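Local coordinates for tRNA nucleotidyl transferase-related protein (Thermotoga maritima, PDB 3H38) that probably adds the CCA end to tRNA from CTP and ATP with magnesium, the present chain carrying the nucleotidyltransferase head and RNA-binding part of a longer protein, at residues L10-V15 against F43-L48; N63-A68 against F85-S89. All coordinates share one frame. Residues are numbered along the deposited sequence.

Both contacts belong to the nucleotidyltransferase head and are partly buried, with centres 25 Å apart and nearest atoms about 14 Å apart. Contact 1 joins two helices, 8-14 and 42-49, neither of which enters contact 2, where helix 64-72 lies on strand 87-92 of the main sheet. Crossing helices stand 11.0 Å apart and need leucines, a valine and a phenylalanine to fill the gap, with an exposed arginine hydrogen-bonding at the edge; the helix on the sheet comes within 8.0 Å, where alanines allow the close approach and Leu65 and Met86 fill the space beside them, without hydrogen bonds between the segments. Both lie near the magnesium site, Phe43 by Asp55 and Thr87 by Asp99.

Contact 1: L10-V15 against F43-L48; sequences LLVERV and FVRDLL
Two helical segments, 10-14 and 43-48, cross at 80° with their axes 11.0 Å apart at closest approach; Val15 leaves helical phi/psi just after the first. The nearest CA atoms are those of Arg14 and Leu47, 7.1 Å apart. Along 43-48, Phe43 (chi1 t) comes first. Leu11 CD2 meets the edge of its ring at CE2, 4.5 Å away, and Val15 CG2 approaches CZ at 4.3 Å; the flat ring fits this buried place, and Phe23 of helix 17-32 packs edge-to-face on it. Arg45 and Asp46 point elsewhere, joined by a salt bridge (Arg45 NE to Asp46 OD1, 3.0 Å). Arg45 contacts CTP and ATP in other structures of this protein, so helix 42-49 of the polymerase head has one side packed under helix 8-14 and another serving the nucleotide pocket. Leu47 (t, p) is the central residue: its CG lies 3.6 Å from Leu10 CD1, its CD2 3.4 Å from Leu11 CD2, its CD1 3.9 Å from Val15 CG2 and 3.6 Å from Arg14 CB. Branched aliphatic chains suit this crowding. The poorly ordered Arg14 guanidinium reaches over the exposed border, Arg14 NH1 donating to Leu47 O (3.3 Å, N-H...O angle 145°). At Leu48 (m, t), CB points away, yet CD2 returns to within 3.8 Å of Leu10 CD1.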
ATOM      1  N   LEU A  10     -25.372 -15.613  14.017  1.00 34.11           N
ATOM      2  CA  LEU A  10     -24.088 -15.508  13.394  1.00 30.82           C
ATOM      3  C   LEU A  10     -23.143 -14.638  14.201  1.00 33.28           C
ATOM      4  O   LEU A  10     -22.010 -14.954  14.318  1.00 39.27           O
ATOM      5  CB  LEU A  10     -24.280 -14.958  12.000  1.00 34.38           C
ATOM      6  CG  LEU A  10     -23.336 -15.192  10.835  1.00 41.55           C
ATOM      7  CD1 LEU A  10     -22.836 -13.976  10.220  1.00 48.80           C
ATOM      8  CD2 LEU A  10     -22.244 -16.149  11.120  1.00 28.32           C
ATOM      9  N   LEU A  11     -23.623 -13.561  14.780  1.00 26.93           N
ATOM     10  CA  LEU A  11     -22.780 -12.683  15.587  1.00 29.11           C
ATOM     11  C   LEU A  11     -22.303 -13.394  16.843  1.00 44.44           C
ATOM     12  O   LEU A  11     -21.120 -13.324  17.192  1.00 41.55           O
ATOM     13  CB  LEU A  11     -23.538 -11.417  15.994  1.00 41.14           C
ATOM     14  CG  LEU A  11     -23.755 -10.266  15.005  1.00 38.71           C
ATOM     15  CD1 LEU A  11     -24.893  -9.401  15.490  1.00 25.48           C
ATOM     16  CD2 LEU A  11     -22.494  -9.411  14.797  1.00 35.76           C
ATOM     17  N   VAL A  12     -23.227 -14.063  17.541  1.00 45.26           N
ATOM     18  CA  VAL A  12     -22.858 -14.718  18.791  1.00 44.91           C
ATOM     19  C   VAL A  12     -21.891 -15.859  18.490  1.00 45.85           C
ATOM     20  O   VAL A  12     -20.956 -16.115  19.253  1.00 44.76           O
ATOM     21  CB  VAL A  12     -24.091 -15.180  19.649  1.00 51.17           C
ATOM     22  CG1 VAL A  12     -25.297 -14.307  19.356  1.00 49.78           C
ATOM     23  CG2 VAL A  12     -24.418 -16.630  19.402  1.00 53.08           C
ATOM     24  N   GLU A  13     -22.097 -16.518  17.357  1.00 49.41           N
ATOM     25  CA  GLU A  13     -21.165 -17.546  16.928  1.00 46.64           C
ATOM     26  C   GLU A  13     -19.774 -16.952  16.652  1.00 52.99           C
ATOM     27  O   GLU A  13     -18.790 -17.365  17.253  1.00 57.63           O
ATOM     28  CB  GLU A  13     -21.680 -18.301  15.703  1.00 37.18           C
ATOM     29  CG  GLU A  13     -20.885 -19.578  15.484  1.00 49.87           C
ATOM     30  CD  GLU A  13     -20.742 -20.002  14.019  1.00 61.59           C
ATOM     31  OE1 GLU A  13     -21.729 -19.902  13.253  1.00 72.56           O
ATOM     32  OE2 GLU A  13     -19.634 -20.461  13.648  1.00 55.99           O
ATOM     33  N   ARG A  14     -19.666 -15.983  15.771  1.00 45.91           N
ATOM     34  CA  ARG A  14     -18.374 -15.517  15.339  1.00 50.93           C
ATOM     35  C   ARG A  14     -17.662 -14.464  16.152  1.00 46.81           C
ATOM     36  O   ARG A  14     -16.482 -14.374  16.089  1.00 49.05           O
ATOM     37  CB  ARG A  14     -18.497 -15.054  13.916  1.00 54.26           C
ATOM     38  CG  ARG A  14     -19.251 -16.003  13.069  1.00 59.29           C
ATOM     39  CD  ARG A  14     -18.603 -16.088  11.755  1.00 83.98           C
ATOM     40  NE  ARG A  14     -18.676 -17.421  11.193  1.00 99.14           N
ATOM     41  CZ  ARG A  14     -19.135 -17.681   9.985  1.00105.44           C
ATOM     42  NH1 ARG A  14     -19.557 -16.699   9.213  1.00109.51           N
ATOM     43  NH2 ARG A  14     -19.174 -18.919   9.546  1.00103.83           N
ATOM     44  N   VAL A  15     -18.366 -13.662  16.904  1.00 45.17           N
ATOM     45  CA  VAL A  15     -17.736 -12.519  17.574  1.00 50.85           C
ATOM     46  C   VAL A  15     -17.380 -12.804  19.041  1.00 55.49           C
ATOM     47  O   VAL A  15     -18.150 -13.438  19.775  1.00 48.68           O
ATOM     48  CB  VAL A  15     -18.614 -11.228  17.436  1.00 47.56           C
ATOM     49  CG1 VAL A  15     -17.807  -9.944  17.752  1.00 40.33           C
ATOM     50  CG2 VAL A  15     -19.217 -11.148  16.024  1.00 39.94           C
ATOM     51  N   PHE A  43     -16.229  -4.587   8.712  1.00 45.82           N
ATOM     52  CA  PHE A  43     -16.581  -5.481   9.795  1.00 43.03           C
ATOM     53  C   PHE A  43     -17.789  -6.370   9.471  1.00 44.58           C
ATOM     54  O   PHE A  43     -17.849  -7.532   9.870  1.00 44.84           O
ATOM     55  CB  PHE A  43     -16.870  -4.720  11.084  1.00 36.95           C
ATOM     56  CG  PHE A  43     -17.423  -5.605  12.151  1.00 37.70           C
ATOM     57  CD1 PHE A  43     -16.572  -6.249  13.041  1.00 39.27           C
ATOM     58  CD2 PHE A  43     -18.791  -5.851  12.226  1.00 39.00           C
ATOM     59  CE1 PHE A  43     -17.076  -7.105  14.032  1.00 41.77           C
ATOM     60  CE2 PHE A  43     -19.314  -6.708  13.196  1.00 44.85           C
ATOM     61  CZ  PHE A  43     -18.450  -7.343  14.106  1.00 45.57           C
ATOM     62  N   VAL A  44     -18.776  -5.816   8.788  1.00 35.23           N
ATOM     63  CA  VAL A  44     -19.962  -6.597   8.477  1.00 32.14           C
ATOM     64  C   VAL A  44     -19.702  -7.567   7.306  1.00 30.48           C
ATOM     65  O   VAL A  44     -20.134  -8.727   7.328  1.00 32.46           O
ATOM     66  CB  VAL A  44     -21.154  -5.665   8.176  1.00 24.99           C
ATOM     67  CG1 VAL A  44     -22.340  -6.461   7.629  1.00 20.42           C
ATOM     68  CG2 VAL A  44     -21.544  -4.911   9.435  1.00 20.78           C
ATOM     69  N   ARG A  45     -19.024  -7.066   6.275  1.00 28.58           N
ATOM     70  CA  ARG A  45     -18.503  -7.887   5.195  1.00 30.94           C
ATOM     71  C   ARG A  45     -17.732  -9.082   5.773  1.00 31.69           C
ATOM     72  O   ARG A  45     -18.033 -10.251   5.477  1.00 29.64           O
ATOM     73  CB  ARG A  45     -17.553  -7.034   4.359  1.00 29.21           C
ATOM     74  CG  ARG A  45     -16.991  -7.692   3.089  1.00 21.39           C
ATOM     75  CD  ARG A  45     -15.787  -6.852   2.607  1.00 32.57           C
ATOM     76  NE  ARG A  45     -14.743  -6.792   3.637  1.00 34.45           N
ATOM     77  CZ  ARG A  45     -13.988  -5.722   3.894  1.00 38.12           C
ATOM     78  NH1 ARG A  45     -14.139  -4.590   3.188  1.00 33.44           N
ATOM     79  NH2 ARG A  45     -13.088  -5.780   4.868  1.00 31.86           N
ATOM     80  N   ASP A  46     -16.755  -8.764   6.621  1.00 26.17           N
ATOM     81  CA  ASP A  46     -15.875  -9.754   7.215  1.00 33.71           C
ATOM     82  C   ASP A  46     -16.650 -10.780   8.041  1.00 38.48           C
ATOM     83  O   ASP A  46     -16.432 -11.983   7.898  1.00 42.49           O
ATOM     84  CB  ASP A  46     -14.760  -9.062   8.003  1.00 30.36           C
ATOM     85  CG  ASP A  46     -13.806  -8.255   7.078  1.00 45.99           C
ATOM     86  OD1 ASP A  46     -13.742  -8.564   5.866  1.00 42.23           O
ATOM     87  OD2 ASP A  46     -13.123  -7.311   7.544  1.00 47.05           O
ATOM     88  N   LEU A  47     -17.593 -10.316   8.856  1.00 29.11           N
ATOM     89  CA  LEU A  47     -18.444 -11.230   9.623  1.00 33.98           C
ATOM     90  C   LEU A  47     -19.088 -12.266   8.708  1.00 37.11           C
ATOM     91  O   LEU A  47     -19.021 -13.475   8.970  1.00 42.31           O
ATOM     92  CB  LEU A  47     -19.523 -10.477  10.436  1.00 31.94           C
ATOM     93  CG  LEU A  47     -20.531 -11.360  11.198  1.00 33.20           C
ATOM     94  CD1 LEU A  47     -19.853 -12.081  12.341  1.00 25.40           C
ATOM     95  CD2 LEU A  47     -21.696 -10.549  11.730  1.00 30.44           C
ATOM     96  N   LEU A  48     -19.710 -11.795   7.632  1.00 33.06           N
ATOM     97  CA  LEU A  48     -20.461 -12.686   6.746  1.00 34.57           C
ATOM     98  C   LEU A  48     -19.520 -13.639   5.973  1.00 45.20           C
ATOM     99  O   LEU A  48     -19.881 -14.784   5.704  1.00 48.08           O
ATOM    100  CB  LEU A  48     -21.340 -11.876   5.793  1.00 37.02           C
ATOM    101  CG  LEU A  48     -22.483 -11.062   6.446  1.00 42.14           C
ATOM    102  CD1 LEU A  48     -23.151 -10.147   5.462  1.00 28.71           C
ATOM    103  CD2 LEU A  48     -23.548 -11.983   7.087  1.00 37.75           C
TER

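Contact 2: N63-A68 against F85-S89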
ATOM      1  N   ASN A  63     -25.964  13.039  16.884  1.00 44.08           N
ATOM      2  CA  ASN A  63     -24.708  13.750  17.089  1.00 45.61           C
ATOM      3  C   ASN A  63     -23.620  12.831  17.660  1.00 45.98           C
ATOM      4  O   ASN A  63     -23.717  12.367  18.792  1.00 45.21           O
ATOM      5  CB  ASN A  63     -24.957  14.963  18.003  1.00 48.82           C
ATOM      6  CG  ASN A  63     -23.710  15.808  18.223  1.00 58.00           C
ATOM      7  OD1 ASN A  63     -23.663  16.974  17.817  1.00 59.45           O
ATOM      8  ND2 ASN A  63     -22.694  15.229  18.879  1.00 47.58           N
ATOM      9  N   ALA A  64     -22.588  12.568  16.864  1.00 49.36           N
ATOM     10  CA  ALA A  64     -21.503  11.667  17.253  1.00 46.81           C
ATOM     11  C   ALA A  64     -20.882  12.019  18.611  1.00 49.08           C
ATOM     12  O   ALA A  64     -20.692  11.137  19.462  1.00 51.59           O
ATOM     13  CB  ALA A  64     -20.429  11.628  16.155  1.00 43.82           C
ATOM     14  N   LEU A  65     -20.605  13.293  18.830  1.00 54.72           N
ATOM     15  CA  LEU A  65     -20.053  13.735  20.107  1.00 54.94           C
ATOM     16  C   LEU A  65     -20.950  13.514  21.299  1.00 53.07           C
ATOM     17  O   LEU A  65     -20.517  12.961  22.267  1.00 51.81           O
ATOM     18  CB  LEU A  65     -19.615  15.180  20.057  1.00 61.38           C
ATOM     19  CG  LEU A  65     -18.533  15.524  19.056  1.00 70.25           C
ATOM     20  CD1 LEU A  65     -17.414  16.175  19.778  1.00 78.99           C
ATOM     21  CD2 LEU A  65     -18.049  14.325  18.328  1.00 66.09           C
ATOM     22  N   GLU A  66     -22.192  13.938  21.228  1.00 39.46           N
ATOM     23  CA  GLU A  66     -23.110  13.599  22.273  1.00 48.06           C
ATOM     24  C   GLU A  66     -22.939  12.174  22.674  1.00 52.49           C
ATOM     25  O   GLU A  66     -22.892  11.863  23.832  1.00 63.73           O
ATOM     26  CB  GLU A  66     -24.536  13.674  21.802  1.00 55.26           C
ATOM     27  CG  GLU A  66     -25.074  14.997  21.519  1.00 70.04           C
ATOM     28  CD  GLU A  66     -26.550  14.971  21.518  1.00 79.98           C
ATOM     29  OE1 GLU A  66     -27.158  15.511  20.595  1.00 86.72           O
ATOM     30  OE2 GLU A  66     -27.112  14.401  22.452  1.00 73.78           O
ATOM     31  N   PHE A  67     -22.931  11.295  21.696  1.00 40.90           N
ATOM     32  CA  PHE A  67     -22.942   9.852  21.918  1.00 38.30           C
ATOM     33  C   PHE A  67     -21.620   9.395  22.522  1.00 38.95           C
ATOM     34  O   PHE A  67     -21.594   8.670  23.502  1.00 36.85           O
ATOM     35  CB  PHE A  67     -23.205   9.117  20.602  1.00 39.82           C
ATOM     36  CG  PHE A  67     -23.351   7.656  20.763  1.00 37.32           C
ATOM     37  CD1 PHE A  67     -24.602   7.091  20.927  1.00 35.69           C
ATOM     38  CD2 PHE A  67     -22.238   6.834  20.778  1.00 43.01           C
ATOM     39  CE1 PHE A  67     -24.750   5.724  21.101  1.00 47.75           C
ATOM     40  CE2 PHE A  67     -22.373   5.441  20.948  1.00 37.43           C
ATOM     41  CZ  PHE A  67     -23.634   4.894  21.108  1.00 46.61           C
ATOM     42  N   ALA A  68     -20.514   9.806  21.914  1.00 46.20           N
ATOM     43  CA  ALA A  68     -19.211   9.467  22.459  1.00 46.37           C
ATOM     44  C   ALA A  68     -19.108   9.940  23.915  1.00 54.06           C
ATOM     45  O   ALA A  68     -18.645   9.199  24.771  1.00 64.54           O
ATOM     46  CB  ALA A  68     -18.104  10.059  21.600  1.00 36.46           C
ATOM     47  N   PHE A  85     -16.410  15.639   9.621  1.00 79.83           N
ATOM     48  CA  PHE A  85     -17.544  16.456   9.946  1.00 90.87           C
ATOM     49  C   PHE A  85     -18.125  16.155  11.314  1.00 84.45           C
ATOM     50  O   PHE A  85     -18.351  17.085  12.057  1.00 91.75           O
ATOM     51  CB  PHE A  85     -18.592  16.379   8.812  1.00100.40           C
ATOM     52  CG  PHE A  85     -20.016  16.507   9.266  1.00102.21           C
ATOM     53  CD1 PHE A  85     -20.501  17.689   9.751  1.00101.42           C
ATOM     54  CD2 PHE A  85     -20.875  15.436   9.168  1.00102.22           C
ATOM     55  CE1 PHE A  85     -21.803  17.791  10.145  1.00105.08           C
ATOM     56  CE2 PHE A  85     -22.171  15.528   9.576  1.00104.35           C
ATOM     57  CZ  PHE A  85     -22.640  16.696  10.063  1.00107.91           C
ATOM     58  N   MET A  86     -18.301  14.902  11.676  1.00 60.42           N
ATOM     59  CA  MET A  86     -18.688  14.514  13.033  1.00 59.30           C
ATOM     60  C   MET A  86     -18.102  13.157  13.406  1.00 51.12           C
ATOM     61  O   MET A  86     -18.738  12.128  13.237  1.00 42.18           O
ATOM     62  CB  MET A  86     -20.201  14.450  13.162  1.00 54.26           C
ATOM     63  CG  MET A  86     -20.882  15.784  13.061  1.00 56.28           C
ATOM     64  SD  MET A  86     -22.166  15.917  14.305  1.00124.39           S
ATOM     65  CE  MET A  86     -21.196  15.600  15.786  1.00 63.15           C
ATOM     66  N   THR A  87     -16.890  13.169  13.927  1.00 46.27           N
ATOM     67  CA  THR A  87     -16.141  11.951  14.067  1.00 53.27           C
ATOM     68  C   THR A  87     -15.411  11.961  15.393  1.00 52.30           C
ATOM     69  O   THR A  87     -14.825  12.971  15.807  1.00 53.86           O
ATOM     70  CB  THR A  87     -15.168  11.782  12.888  1.00 60.68           C
ATOM     71  OG1 THR A  87     -15.901  11.337  11.740  1.00 62.17           O
ATOM     72  CG2 THR A  87     -14.096  10.767  13.208  1.00 66.52           C
ATOM     73  N   ALA A  88     -15.467  10.830  16.073  1.00 38.01           N
ATOM     74  CA  ALA A  88     -14.845  10.736  17.373  1.00 43.36           C
ATOM     75  C   ALA A  88     -14.308   9.340  17.495  1.00 52.96           C
ATOM     76  O   ALA A  88     -14.719   8.447  16.749  1.00 59.96           O
ATOM     77  CB  ALA A  88     -15.862  11.014  18.469  1.00 37.20           C
ATOM     78  N   SER A  89     -13.378   9.157  18.425  1.00 57.53           N
ATOM     79  CA  SER A  89     -12.881   7.832  18.763  1.00 54.71           C
ATOM     80  C   SER A  89     -12.723   7.712  20.276  1.00 53.72           C
ATOM     81  O   SER A  89     -12.099   8.560  20.898  1.00 56.98           O
ATOM     82  CB  SER A  89     -11.566   7.568  18.038  1.00 54.27           C
ATOM     83  OG  SER A  89     -11.763   7.633  16.638  1.00 54.79           O
TER
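Helix 64-68 runs almost along strand 87-89, 19° between their directions and 8.0 Å between axes, a close approach permitted by small residues. Ala64 faces Met86 (CA atoms 5.8 Å apart) and Leu65 faces Ala88 (6.6 Å). Asn63 holds the N-cap position. Ala68 CB and Ala88 CB, pointing at each other, touch at 4.0 Å, and Leu65 CD2 is equally far from Ala88 CB. Ala64 CB rests 3.4 Å from Met86 O. Just before the strand, the flexible Met86 side chain folds over the start of the helix, its CE 4.1 Å from Ala64 CB and 4.2 Å from Leu65 CG. Thr87 and Ser89 point their CB atoms away from the helix; Ser89 OG hydrogen-bonds His82 and Asp99, a magnesium ligand in other structures of this protein. Helix 64-72 thus packs on one face of the mixed sheet while the other face of strand 87-92 turns to the metal site, as fits the nucleotidyltransferase head of the poly(A) polymerase family.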